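Local coordinates for protein Csc2 (Thermofilum pendens, PDB 4TXD) that probably binds CRISPR RNA as the Cas7-family subunit of a type I-D interference complex and carries a zinc ion, at residues Met98-Arg103 / Ala263-Leu268; Leu106-Glu111 / Val335-Pro340; Val240-Ala245 / Tyr296-Glu301; Ile75-Leu80 / Ala86-Val91; Lys43-Pro48 / Trp348-Asp353. All coordinates share one frame; numbering follows the deposited sequence.

Overall arrangement
Near the N terminus, the loop 43-48 meets its partner, the C-terminal helix 343-365, some 300 residues later. Contact 5 therefore encloses the other four. Within it, contact 4 closes first, as the short hairpin at the edge of the antiparallel sheet. Helix 94-115 follows and supplies one side of two contacts: 98-103 meets the turn after helix 252-263 in contact 1, and 106-111 meets the loop 335-340 in contact 2. These two loops cross, and they touch through Thr264 and Leu108. Contact 3, which lays helix 295-301 on strand 240-247, lies wholly within contact 2 but crosses contact 1. It touches contact 4 through Tyr296 and Ala299, while contact 2 touches contact 5 through Leu109 and Trp348.

Contact 1. Residues Met98-Arg103 / Ala263-Leu268; sequences MAVTRR and ATLREL
Leu265 and Leu268 pack on Val100 of helix 94-115, a helix-to-loop packing within the RRM-like core of Csc2. Their segment leaves helix 252-263 and runs into the short strand 267-268. Leu265, the first to touch, straddles Val100, with CD2 on its main chain and CD1 reaching on to Thr101. CD2 lies 3.5 Å from Val100 O. CD1 faces Val100 CG2 at 4.1 Å and also approaches Thr101 OG1, whose polarity is already answered by the hydrogen bond to Leu97 O one turn back. A threonine suits this buried spot because its hydroxyl turns onto its own helix. Next, Arg266 and Glu267 pair with each other on the exposed side through NH1 and OE2. Leu268 then brings the chain back. With CG anti to its carbonyl carbon (chi1 -55°), its branch reaches the beta-branched Val100, where CD2 settles 3.9 Å from Val100 CB and 4.1 Å from Val100 CG1.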
# COMPACT_ATOMS: atom_id res chain seq x y z
N MET A 98 1.92 -3.86 3.22
CA MET A 98 0.48 -3.62 3.30
C MET A 98 0.09 -2.88 4.56
O MET A 98 -0.63 -1.89 4.51
CB MET A 98 -0.31 -4.94 3.25
CG MET A 98 -0.36 -5.60 1.91
SD MET A 98 -1.66 -4.90 0.88
CE MET A 98 -3.12 -5.52 1.67
N ALA A 99 0.52 -3.41 5.70
CA ALA A 99 0.12 -2.88 6.98
C ALA A 99 0.54 -1.41 7.10
O ALA A 99 -0.28 -0.57 7.48
CB ALA A 99 0.72 -3.68 8.11
N VAL A 100 1.79 -1.09 6.76
CA VAL A 100 2.25 0.28 7.01
C VAL A 100 1.64 1.23 5.98
O VAL A 100 1.36 2.40 6.31
CB VAL A 100 3.80 0.42 7.00
CG1 VAL A 100 4.44 -0.41 8.11
CG2 VAL A 100 4.41 0.09 5.63
N THR A 101 1.42 0.75 4.75
CA THR A 101 0.92 1.63 3.71
C THR A 101 -0.56 1.93 3.98
O THR A 101 -1.02 3.07 3.81
CB THR A 101 1.09 1.03 2.30
OG1 THR A 101 2.47 0.77 2.05
CG2 THR A 101 0.56 2.00 1.23
N ARG A 102 -1.29 0.94 4.41
CA ARG A 102 -2.68 1.15 4.71
C ARG A 102 -2.87 1.97 5.96
O ARG A 102 -3.72 2.78 6.04
CB ARG A 102 -3.45 -0.16 4.72
CG ARG A 102 -3.80 -0.72 6.03
CD ARG A 102 -5.23 -1.23 6.03
NE ARG A 102 -5.28 -2.57 5.53
CZ ARG A 102 -6.31 -3.15 4.92
NH1 ARG A 102 -6.17 -4.37 4.55
NH2 ARG A 102 -7.43 -2.52 4.65
N ARG A 103 -2.00 1.78 6.92
CA ARG A 103 -2.02 2.60 8.12
C ARG A 103 -1.72 4.07 7.79
O ARG A 103 -2.31 4.99 8.39
CB ARG A 103 -1.02 2.05 9.15
CG ARG A 103 -1.29 2.49 10.58
CD ARG A 103 -0.53 3.75 10.91
NE ARG A 103 -0.97 4.36 12.16
CZ ARG A 103 -1.98 5.22 12.26
NH1 ARG A 103 -2.66 5.58 11.18
NH2 ARG A 103 -2.30 5.73 13.44
N ALA A 263 4.57 7.38 -0.77
CA ALA A 263 5.55 8.45 -0.79
C ALA A 263 5.64 9.20 0.53
O ALA A 263 6.65 9.83 0.82
CB ALA A 263 5.22 9.43 -1.93
N THR A 264 4.58 9.12 1.33
CA THR A 264 4.56 9.86 2.59
C THR A 264 4.84 9.00 3.81
O THR A 264 4.78 9.49 4.94
CB THR A 264 3.22 10.59 2.81
OG1 THR A 264 2.13 9.69 2.58
CG2 THR A 264 3.11 11.78 1.85
N LEU A 265 5.14 7.73 3.60
CA LEU A 265 5.63 6.87 4.67
C LEU A 265 6.89 7.46 5.31
O LEU A 265 7.86 7.78 4.62
CB LEU A 265 5.94 5.47 4.15
CG LEU A 265 4.78 4.52 3.85
CD1 LEU A 265 5.29 3.28 3.16
CD2 LEU A 265 4.09 4.18 5.17
N ARG A 266 6.87 7.57 6.63
CA ARG A 266 8.05 8.03 7.35
C ARG A 266 8.22 7.23 8.64
O ARG A 266 9.11 6.38 8.74
CB ARG A 266 7.96 9.53 7.63
CG ARG A 266 9.19 10.07 8.33
CD ARG A 266 9.37 11.57 8.15
NE ARG A 266 10.79 11.93 8.27
CZ ARG A 266 11.41 12.16 9.42
NH1 ARG A 266 10.75 12.07 10.57
NH2 ARG A 266 12.70 12.49 9.42
N GLU A 267 7.36 7.48 9.64
CA GLU A 267 7.47 6.75 10.90
C GLU A 267 6.70 5.44 10.82
O GLU A 267 5.48 5.44 10.70
CB GLU A 267 6.95 7.59 12.07
CG GLU A 267 7.59 8.97 12.20
CD GLU A 267 9.07 8.91 12.55
OE1 GLU A 267 9.55 7.83 12.97
OE2 GLU A 267 9.75 9.96 12.42
N LEU A 268 7.43 4.33 10.88
CA LEU A 268 6.82 3.00 10.77
C LEU A 268 6.71 2.38 12.14
O LEU A 268 7.65 2.44 12.94
CB LEU A 268 7.64 2.09 9.85
CG LEU A 268 7.95 2.58 8.43
CD1 LEU A 268 8.66 1.48 7.64
CD2 LEU A 268 6.67 3.03 7.70

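Contact 2. Residues Leu106-Glu111 / Val335-Pro340; sequences LQLLRE and VDHKDP
His337 reaches from its loop to helix 94-115 and gives its NE2 hydrogen to Glu111 OE1, at 2.6 Å and 156°. The carboxylate oxygen is met on its anti side and lies close to the ring plane, with the two flat groups only 29° apart. His337 CG lies between its own backbone N and carbonyl carbon (chi1 75°), which directs the ring toward the helix. ND1 is hydrogen-bonded to Tyr260 OH, so both nitrogens are satisfied, which probably fixes the ring's rotation. Above one face Leu108 sets CD2 almost over the centre, 3.4 Å from the ring centroid, in a CH-pi contact. Lys338 CG lies over the opposite face, offset toward the rim. Lys338 NZ ends 4.3 Å from Glu111 OE1, beyond a salt bridge but probably still a favourable electrostatic attraction. With His337 replaced by alanine, Glu111 OE1 and Tyr260 OH would probably lose the ring that links them, and a gap would open beside Leu108 CD2. In the loop, Asp336 OD1 accepts from Lys338 N at 2.9 Å, and Asp339 N bonds Asp336 O. What results is a structural His-carboxylate pair, presented by an Asx turn within a type I beta turn.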
# COMPACT_ATOMS: atom_id res chain seq x y z
N LEU A 106 -4.76 5.62 6.09
CA LEU A 106 -5.71 5.85 7.13
C LEU A 106 -5.40 7.15 7.90
O LEU A 106 -6.29 7.89 8.26
CB LEU A 106 -5.77 4.67 8.06
CG LEU A 106 -6.66 4.83 9.26
CD1 LEU A 106 -8.00 5.42 8.88
CD2 LEU A 106 -6.81 3.58 10.08
N GLN A 107 -4.12 7.40 8.12
CA GLN A 107 -3.74 8.60 8.87
C GLN A 107 -4.00 9.83 7.99
O GLN A 107 -4.45 10.86 8.48
CB GLN A 107 -2.27 8.52 9.32
CG GLN A 107 -1.84 9.62 10.31
CD GLN A 107 -2.71 9.68 11.56
OE1 GLN A 107 -3.18 8.65 12.07
NE2 GLN A 107 -2.93 10.89 12.06
N LEU A 108 -3.74 9.70 6.69
CA LEU A 108 -4.00 10.78 5.76
C LEU A 108 -5.51 11.05 5.70
O LEU A 108 -5.92 12.21 5.65
CB LEU A 108 -3.45 10.45 4.37
CG LEU A 108 -1.91 10.37 4.29
CD1 LEU A 108 -1.48 9.90 2.93
CD2 LEU A 108 -1.28 11.73 4.60
N LEU A 109 -6.32 9.99 5.74
CA LEU A 109 -7.78 10.14 5.77
C LEU A 109 -8.25 10.85 7.02
O LEU A 109 -9.19 11.66 6.98
CB LEU A 109 -8.48 8.77 5.68
CG LEU A 109 -8.44 8.12 4.30
CD1 LEU A 109 -8.83 6.64 4.38
CD2 LEU A 109 -9.34 8.89 3.34
N ARG A 110 -7.62 10.53 8.15
CA ARG A 110 -7.95 11.21 9.39
C ARG A 110 -7.58 12.69 9.32
O ARG A 110 -8.33 13.54 9.80
CB ARG A 110 -7.24 10.54 10.56
CG ARG A 110 -7.91 9.27 11.01
CD ARG A 110 -7.00 8.50 11.94
NE ARG A 110 -7.63 7.28 12.43
CZ ARG A 110 -6.95 6.24 12.92
NH1 ARG A 110 -5.62 6.28 12.97
NH2 ARG A 110 -7.60 5.17 13.36
N GLU A 111 -6.46 13.01 8.70
CA GLU A 111 -6.05 14.40 8.55
C GLU A 111 -6.93 15.14 7.55
O GLU A 111 -7.15 16.35 7.69
CB GLU A 111 -4.58 14.48 8.15
CG GLU A 111 -3.65 14.10 9.31
CD GLU A 111 -2.17 14.14 8.95
OE1 GLU A 111 -1.82 14.57 7.82
OE2 GLU A 111 -1.37 13.73 9.82
N VAL A 335 -0.41 16.92 -4.51
CA VAL A 335 -1.50 16.36 -3.74
C VAL A 335 -1.54 17.01 -2.38
O VAL A 335 -0.55 17.02 -1.65
CB VAL A 335 -1.34 14.83 -3.54
CG1 VAL A 335 -2.40 14.31 -2.59
CG2 VAL A 335 -1.40 14.11 -4.87
N ASP A 336 -2.70 17.57 -2.05
CA ASP A 336 -2.88 18.18 -0.74
C ASP A 336 -4.02 17.46 -0.05
O ASP A 336 -5.20 17.74 -0.32
CB ASP A 336 -3.16 19.68 -0.88
CG ASP A 336 -3.44 20.36 0.44
OD1 ASP A 336 -3.25 19.75 1.52
OD2 ASP A 336 -3.84 21.55 0.40
N HIS A 337 -3.68 16.54 0.84
CA HIS A 337 -4.69 15.71 1.49
C HIS A 337 -5.40 16.49 2.58
O HIS A 337 -6.33 15.99 3.20
CB HIS A 337 -4.06 14.43 2.08
CG HIS A 337 -3.27 14.66 3.33
ND1 HIS A 337 -1.95 15.05 3.32
CD2 HIS A 337 -3.62 14.56 4.64
CE1 HIS A 337 -1.51 15.17 4.56
NE2 HIS A 337 -2.51 14.88 5.38
N LYS A 338 -4.98 17.74 2.79
CA LYS A 338 -5.63 18.60 3.78
C LYS A 338 -6.53 19.65 3.11
O LYS A 338 -7.07 20.54 3.77
CB LYS A 338 -4.59 19.28 4.66
CG LYS A 338 -4.02 18.37 5.74
CD LYS A 338 -3.02 19.08 6.63
CE LYS A 338 -2.65 18.22 7.83
NZ LYS A 338 -1.51 18.78 8.62
N ASP A 339 -6.69 19.53 1.80
CA ASP A 339 -7.60 20.38 1.05
C ASP A 339 -8.96 19.68 0.97
O ASP A 339 -9.09 18.65 0.32
CB ASP A 339 -7.05 20.66 -0.35
CG ASP A 339 -8.01 21.43 -1.25
OD1 ASP A 339 -9.10 21.84 -0.79
OD2 ASP A 339 -7.67 21.63 -2.43
N PRO A 340 -9.98 20.25 1.64
CA PRO A 340 -11.32 19.65 1.71
C PRO A 340 -11.89 19.31 0.34
O PRO A 340 -12.70 18.41 0.21
CB PRO A 340 -12.15 20.74 2.40
CG PRO A 340 -11.15 21.45 3.26
CD PRO A 340 -9.91 21.51 2.40

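Contact 3. Residues Val240-Ala245 / Tyr296-Glu301; sequences VFIGRA and YDLAAE
Ile242 sets out toward Leu298 and Ala299 with CG1 anti to its carbonyl carbon (chi1 -60°), and a nearly straight chi2 of 171° then carries CD1 outward from the strand. The same first torsion sends the other branch, CG2, anti to the backbone N. One isoleucine thereby touches the helix at two places. CD1 rests on the main chain of Ala299, 3.7 Å from its CA and 3.8 Å from its N, and stands 4.2 Å from the Ala299 CB. CG2 meets Leu298 CB at 4.0 Å, the two side chains crossing at about a right angle. Alanine suits its place because its lone methyl lets the helix come this close, whereas Leu298 reaches on to Val56 of the adjacent strand 52-61. Strand 240-247 lies inside the antiparallel sheet, between 197-204 and 52-61, and helix 295-301 packs on one face of it, in keeping with the RRM-like fold. Helix 307-321 adds Val310 and Leu314 around Ile242. No hydrogen bond joins the two segments; between them the contact is buried hydrocarbon only, which implies dependence on shape more than on direction.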
# COMPACT_ATOMS: atom_id res chain seq x y z
N VAL A 240 19.24 0.69 1.70
CA VAL A 240 18.12 0.91 0.80
C VAL A 240 17.46 -0.43 0.39
O VAL A 240 18.15 -1.42 0.15
CB VAL A 240 18.56 1.71 -0.47
CG1 VAL A 240 19.58 0.92 -1.30
CG2 VAL A 240 17.34 2.07 -1.31
N PHE A 241 16.13 -0.43 0.35
CA PHE A 241 15.33 -1.57 -0.12
C PHE A 241 14.67 -1.25 -1.45
O PHE A 241 14.11 -0.16 -1.61
CB PHE A 241 14.22 -1.92 0.87
CG PHE A 241 14.69 -2.34 2.24
CD1 PHE A 241 15.20 -1.40 3.14
CD2 PHE A 241 14.55 -3.66 2.65
CE1 PHE A 241 15.61 -1.78 4.40
CE2 PHE A 241 14.94 -4.06 3.91
CZ PHE A 241 15.47 -3.11 4.80
N ILE A 242 14.64 -2.20 -2.34
CA ILE A 242 13.95 -2.03 -3.58
C ILE A 242 12.58 -2.68 -3.53
O ILE A 242 12.47 -3.82 -3.22
CB ILE A 242 14.72 -2.60 -4.76
CG1 ILE A 242 16.06 -1.90 -4.90
CG2 ILE A 242 13.93 -2.45 -6.03
CD1 ILE A 242 16.97 -2.53 -5.88
N GLY A 243 11.55 -1.90 -3.82
CA GLY A 243 10.18 -2.37 -3.72
C GLY A 243 9.44 -2.31 -5.04
O GLY A 243 9.80 -1.54 -5.94
N ARG A 244 8.41 -3.13 -5.16
CA ARG A 244 7.53 -3.11 -6.33
C ARG A 244 6.12 -3.47 -5.89
O ARG A 244 5.92 -4.34 -5.03
CB ARG A 244 8.01 -4.10 -7.41
CG ARG A 244 7.22 -4.04 -8.73
CD ARG A 244 7.61 -5.18 -9.66
NE ARG A 244 6.95 -6.42 -9.25
CZ ARG A 244 5.91 -6.97 -9.86
NH1 ARG A 244 5.40 -6.42 -10.96
NH2 ARG A 244 5.39 -8.09 -9.37
N ALA A 245 5.13 -2.79 -6.47
CA ALA A 245 3.73 -3.13 -6.25
C ALA A 245 2.99 -3.20 -7.57
O ALA A 245 3.36 -2.53 -8.54
CB ALA A 245 3.08 -2.13 -5.30
N TYR A 296 12.67 -8.58 -6.51
CA TYR A 296 13.77 -9.50 -6.38
C TYR A 296 14.81 -9.36 -7.49
O TYR A 296 15.95 -9.27 -7.23
CB TYR A 296 13.30 -10.95 -6.34
CG TYR A 296 14.45 -11.93 -6.28
CD1 TYR A 296 15.02 -12.29 -5.09
CD2 TYR A 296 15.00 -12.44 -7.42
CE1 TYR A 296 16.07 -13.14 -5.03
CE2 TYR A 296 16.06 -13.30 -7.37
CZ TYR A 296 16.59 -13.65 -6.17
OH TYR A 296 17.62 -14.50 -6.11
N ASP A 297 14.36 -9.37 -8.73
CA ASP A 297 15.28 -9.29 -9.84
C ASP A 297 16.04 -7.98 -9.83
O ASP A 297 17.19 -7.94 -10.10
CB ASP A 297 14.57 -9.51 -11.17
CG ASP A 297 14.06 -10.91 -11.32
OD1 ASP A 297 14.66 -11.81 -10.80
OD2 ASP A 297 13.07 -11.10 -11.98
N LEU A 298 15.36 -6.91 -9.48
CA LEU A 298 15.98 -5.62 -9.44
C LEU A 298 17.05 -5.55 -8.37
O LEU A 298 18.11 -5.06 -8.58
CB LEU A 298 14.95 -4.54 -9.26
CG LEU A 298 13.99 -4.33 -10.42
CD1 LEU A 298 12.88 -3.38 -10.07
CD2 LEU A 298 14.73 -3.83 -11.63
N ALA A 299 16.74 -6.08 -7.21
CA ALA A 299 17.68 -6.11 -6.13
C ALA A 299 18.88 -6.98 -6.46
O ALA A 299 19.97 -6.62 -6.19
CB ALA A 299 17.02 -6.58 -4.86
N ALA A 300 18.64 -8.12 -7.05
CA ALA A 300 19.71 -9.03 -7.42
C ALA A 300 20.67 -8.38 -8.39
O ALA A 300 21.84 -8.54 -8.28
CB ALA A 300 19.16 -10.32 -7.97
N GLU A 301 20.14 -7.61 -9.30
CA GLU A 301 20.90 -6.79 -10.23
C GLU A 301 21.78 -5.79 -9.55
O GLU A 301 22.69 -5.31 -10.13
CB GLU A 301 19.93 -5.94 -11.02
CG GLU A 301 19.57 -6.43 -12.37
CD GLU A 301 18.72 -5.40 -13.08
OE1 GLU A 301 19.22 -4.32 -13.35
OE2 GLU A 301 17.56 -5.67 -13.33

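Contact 4. Residues Ile75-Leu80 / Ala86-Val91; sequences INMTTL and AMEVPV
Thr78 O takes a hydrogen bond of 2.7 Å from Val89 N, nearly along the C=O axis and with 167° at the hydrogen. The CA of Glu88 adds a C-H contact to the same oxygen at 3.2 Å. The return bond, from Thr78 N to Val89 O, completes this hydrogen-bonded pair. Leu80 and Met87 form the next one, with Leu80 N to Met87 O at 2.8 Å and Met87 N to Leu80 O at 3.0 Å. At the other end Val91 N reaches Asn76 O from well above the carbonyl plane. The two strands are a beta hairpin, 77-82 being the outermost strand of the sheet within this chain. Pro90 sits opposite Met77 in a non-hydrogen-bonded pair, a place that asks no N-H of it toward that strand. Met77 folds over it, bent at chi2 (-69°) and chi3, so that SD comes 3.5 Å from Pro90 N and CE reaches Glu88 CG. The carboxylate of Glu88 forms a salt bridge with Arg207. On the reverse face, with Thr78, Leu80 CG packs 3.9 Å from Val89 CG2. Thr78 CG2 meets Val91 CB at 3.7 Å. Tyr296 and Ala299 of helix 295-301 touch Leu80.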
# COMPACT_ATOMS: atom_id res chain seq x y z
N ILE A 75 9.48 -14.01 7.83
CA ILE A 75 10.92 -13.89 7.69
C ILE A 75 11.37 -12.44 7.67
O ILE A 75 10.61 -11.55 7.30
CB ILE A 75 11.43 -14.57 6.40
CG1 ILE A 75 10.87 -13.87 5.17
CG2 ILE A 75 11.09 -16.10 6.40
CD1 ILE A 75 11.53 -14.31 3.87
N ASN A 76 12.61 -12.23 8.09
CA ASN A 76 13.27 -10.92 8.05
C ASN A 76 14.50 -10.90 7.15
O ASN A 76 15.05 -9.83 6.85
CB ASN A 76 13.70 -10.49 9.45
CG ASN A 76 12.52 -10.19 10.37
OD1 ASN A 76 11.48 -9.67 9.93
ND2 ASN A 76 12.67 -10.53 11.65
N MET A 77 14.98 -12.08 6.78
CA MET A 77 16.19 -12.20 5.98
C MET A 77 15.92 -13.18 4.84
O MET A 77 15.22 -14.18 5.03
CB MET A 77 17.39 -12.71 6.80
CG MET A 77 17.80 -11.82 7.95
SD MET A 77 18.53 -10.25 7.40
CE MET A 77 20.18 -10.76 6.93
N THR A 78 16.50 -12.89 3.69
CA THR A 78 16.29 -13.74 2.53
C THR A 78 17.51 -13.69 1.63
O THR A 78 18.32 -12.78 1.72
CB THR A 78 15.03 -13.32 1.75
OG1 THR A 78 14.67 -14.35 0.82
CG2 THR A 78 15.26 -11.99 0.98
N THR A 79 17.65 -14.66 0.74
CA THR A 79 18.85 -14.75 -0.09
C THR A 79 18.70 -14.12 -1.47
O THR A 79 17.77 -14.43 -2.19
CB THR A 79 19.27 -16.23 -0.29
OG1 THR A 79 19.55 -16.80 0.99
CG2 THR A 79 20.52 -16.34 -1.19
N LEU A 80 19.64 -13.28 -1.84
CA LEU A 80 19.75 -12.79 -3.18
C LEU A 80 20.84 -13.56 -3.89
O LEU A 80 21.93 -13.56 -3.45
CB LEU A 80 20.18 -11.34 -3.18
CG LEU A 80 19.27 -10.19 -2.85
CD1 LEU A 80 20.05 -8.91 -2.99
CD2 LEU A 80 18.07 -10.19 -3.74
N ALA A 86 26.06 -15.18 -3.59
CA ALA A 86 24.78 -15.18 -2.89
C ALA A 86 24.93 -14.48 -1.56
O ALA A 86 25.92 -14.70 -0.85
CB ALA A 86 24.27 -16.61 -2.68
N MET A 87 23.97 -13.61 -1.22
CA MET A 87 24.01 -12.91 0.08
C MET A 87 22.62 -12.86 0.73
O MET A 87 21.61 -12.59 0.07
CB MET A 87 24.58 -11.48 -0.05
CG MET A 87 23.87 -10.53 -1.00
SD MET A 87 24.43 -8.77 -0.86
CE MET A 87 26.12 -8.85 -1.49
N GLU A 88 22.58 -13.11 2.01
CA GLU A 88 21.36 -13.00 2.73
C GLU A 88 21.19 -11.55 3.18
O GLU A 88 22.08 -10.99 3.72
CB GLU A 88 21.28 -14.07 3.78
CG GLU A 88 21.20 -13.67 5.21
CD GLU A 88 21.82 -14.73 6.13
OE1 GLU A 88 22.75 -14.37 6.86
OE2 GLU A 88 21.38 -15.89 6.08
N VAL A 89 20.05 -10.98 2.83
CA VAL A 89 19.81 -9.56 3.07
C VAL A 89 18.50 -9.40 3.83
O VAL A 89 17.63 -10.26 3.77
CB VAL A 89 19.71 -8.76 1.74
CG1 VAL A 89 21.05 -8.80 0.97
CG2 VAL A 89 18.56 -9.28 0.87
N PRO A 90 18.35 -8.27 4.52
CA PRO A 90 17.05 -7.96 5.12
C PRO A 90 15.97 -7.81 4.07
O PRO A 90 16.22 -7.38 2.94
CB PRO A 90 17.28 -6.61 5.83
CG PRO A 90 18.74 -6.43 5.89
CD PRO A 90 19.39 -7.28 4.85
N VAL A 91 14.75 -8.17 4.45
CA VAL A 91 13.62 -8.07 3.54
C VAL A 91 12.39 -7.58 4.31
O VAL A 91 12.20 -7.91 5.49
CB VAL A 91 13.33 -9.43 2.86
CG1 VAL A 91 13.04 -10.49 3.91
CG2 VAL A 91 12.17 -9.33 1.88
O HOH W 1 10.09 -8.84 6.94

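Contact 5. Residues Lys43-Pro48 / Trp348-Asp353; sequences KDRIFP and WRSSID
Arg45 NH1 makes two bonds to helix 343-365, a 3.1 Å salt bridge to Asp353 OD2 and a 2.9 Å hydrogen bond to Ser350 O. The first is the straighter, at 169°, with OD2 met on its anti side and lying in the guanidinium plane; the second acceptor is tilted a little from that plane. NH2 forms a second salt bridge, to Glu254 of helix 252-263. Asp353 is held in turn, since OD2 also accepts from Gly41 N and OD1 pairs with Lys357. Ser350, small enough to let the arginine reach its carbonyl, points OG to Glu254 and Thr251. Arg45 sits in a type I beta turn from Asp44 to Phe47, closed by Phe47 N to Asp44 O at 2.8 Å, which presents the side chain to the helix, joining the N-terminal loop to the C-terminal helix 343-365. A bend at chi3 (68°) swings the guanidinium in while CD passes 3.1 Å from Asp353 OD2. A leucine here would probably leave Asp353 OD2 and Glu254 without the guanidinium that joins them, Asp353 then relying on Lys357, and the turn less firmly fixed. Beyond the polar centre, Arg45 leans on Phe354, and Ile46 packs against Phe354 and Trp361.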
# COMPACT_ATOMS: atom_id res chain seq x y z
N LYS A 43 -20.59 0.82 -14.22
CA LYS A 43 -21.44 -0.27 -13.76
C LYS A 43 -20.64 -1.53 -13.44
O LYS A 43 -21.02 -2.31 -12.56
CB LYS A 43 -22.51 -0.58 -14.82
N ASP A 44 -19.52 -1.72 -14.13
CA ASP A 44 -18.74 -2.94 -14.01
C ASP A 44 -17.48 -2.83 -13.14
O ASP A 44 -16.55 -3.62 -13.32
CB ASP A 44 -18.35 -3.43 -15.40
CG ASP A 44 -19.55 -3.80 -16.25
OD1 ASP A 44 -20.52 -4.37 -15.70
OD2 ASP A 44 -19.54 -3.51 -17.47
N ARG A 45 -17.43 -1.91 -12.21
CA ARG A 45 -16.27 -1.73 -11.36
C ARG A 45 -15.78 -2.98 -10.68
O ARG A 45 -14.63 -3.11 -10.45
CB ARG A 45 -16.52 -0.68 -10.31
CG ARG A 45 -16.29 0.68 -10.86
CD ARG A 45 -15.95 1.68 -9.83
NE ARG A 45 -14.66 1.47 -9.24
CZ ARG A 45 -14.24 2.17 -8.20
NH1 ARG A 45 -14.99 3.10 -7.70
NH2 ARG A 45 -13.08 1.93 -7.67
N ILE A 46 -16.70 -3.86 -10.35
CA ILE A 46 -16.36 -5.10 -9.67
C ILE A 46 -15.71 -6.13 -10.61
O ILE A 46 -14.97 -7.01 -10.18
CB ILE A 46 -17.61 -5.73 -9.01
CG1 ILE A 46 -18.22 -4.75 -8.01
CG2 ILE A 46 -17.29 -7.07 -8.35
CD1 ILE A 46 -17.23 -4.18 -7.01
N PHE A 47 -15.99 -6.00 -11.90
CA PHE A 47 -15.41 -6.91 -12.88
C PHE A 47 -13.98 -6.49 -13.20
O PHE A 47 -13.71 -5.32 -13.42
CB PHE A 47 -16.27 -6.96 -14.15
CG PHE A 47 -17.64 -7.53 -13.91
CD1 PHE A 47 -17.93 -8.84 -14.27
CD2 PHE A 47 -18.63 -6.76 -13.32
CE1 PHE A 47 -19.19 -9.37 -14.05
CE2 PHE A 47 -19.89 -7.29 -13.09
CZ PHE A 47 -20.17 -8.59 -13.46
N PRO A 48 -13.05 -7.46 -13.21
CA PRO A 48 -11.64 -7.11 -13.39
C PRO A 48 -11.26 -6.82 -14.84
O PRO A 48 -11.81 -7.43 -15.75
CB PRO A 48 -10.92 -8.36 -12.87
CG PRO A 48 -11.88 -9.49 -13.10
CD PRO A 48 -13.26 -8.90 -12.98
N TRP A 348 -12.70 9.71 -1.75
CA TRP A 348 -13.87 9.29 -1.01
C TRP A 348 -15.05 9.01 -1.97
O TRP A 348 -15.70 8.01 -1.85
CB TRP A 348 -14.24 10.33 0.03
CG TRP A 348 -13.85 10.08 1.42
CD1 TRP A 348 -13.05 10.85 2.15
CD2 TRP A 348 -14.29 9.04 2.28
NE1 TRP A 348 -12.93 10.38 3.40
CE2 TRP A 348 -13.69 9.25 3.51
CE3 TRP A 348 -15.14 7.95 2.13
CZ2 TRP A 348 -13.90 8.43 4.58
CZ3 TRP A 348 -15.33 7.14 3.18
CH2 TRP A 348 -14.72 7.37 4.39
N ARG A 349 -15.27 9.88 -2.93
CA ARG A 349 -16.27 9.61 -3.98
C ARG A 349 -16.05 8.26 -4.64
O ARG A 349 -16.99 7.50 -4.87
CB ARG A 349 -16.25 10.70 -5.06
CG ARG A 349 -16.91 12.03 -4.70
CD ARG A 349 -16.67 13.09 -5.79
NE ARG A 349 -17.03 12.58 -7.11
CZ ARG A 349 -16.18 12.44 -8.13
NH1 ARG A 349 -14.91 12.77 -8.01
NH2 ARG A 349 -16.62 11.95 -9.28
N SER A 350 -14.79 7.96 -4.96
CA SER A 350 -14.43 6.69 -5.59
C SER A 350 -14.67 5.50 -4.66
O SER A 350 -15.08 4.41 -5.10
CB SER A 350 -12.97 6.72 -6.03
OG SER A 350 -12.67 5.67 -6.92
N SER A 351 -14.44 5.68 -3.38
CA SER A 351 -14.55 4.59 -2.46
C SER A 351 -16.00 4.23 -2.24
O SER A 351 -16.34 3.10 -2.22
CB SER A 351 -13.90 4.90 -1.13
OG SER A 351 -13.77 3.80 -0.31
N ILE A 352 -16.84 5.24 -2.07
CA ILE A 352 -18.24 4.98 -1.84
C ILE A 352 -18.86 4.40 -3.10
O ILE A 352 -19.73 3.61 -3.02
CB ILE A 352 -18.96 6.23 -1.31
CG1 ILE A 352 -20.28 5.85 -0.68
CG2 ILE A 352 -19.12 7.23 -2.40
CD1 ILE A 352 -20.10 5.12 0.62
N ASP A 353 -18.33 4.78 -4.24
CA ASP A 353 -18.75 4.22 -5.49
C ASP A 353 -18.48 2.72 -5.53
O ASP A 353 -19.34 1.95 -5.84
CB ASP A 353 -18.05 4.89 -6.64
CG ASP A 353 -18.52 4.42 -7.96
OD1 ASP A 353 -19.72 4.46 -8.22
OD2 ASP A 353 -17.71 4.01 -8.75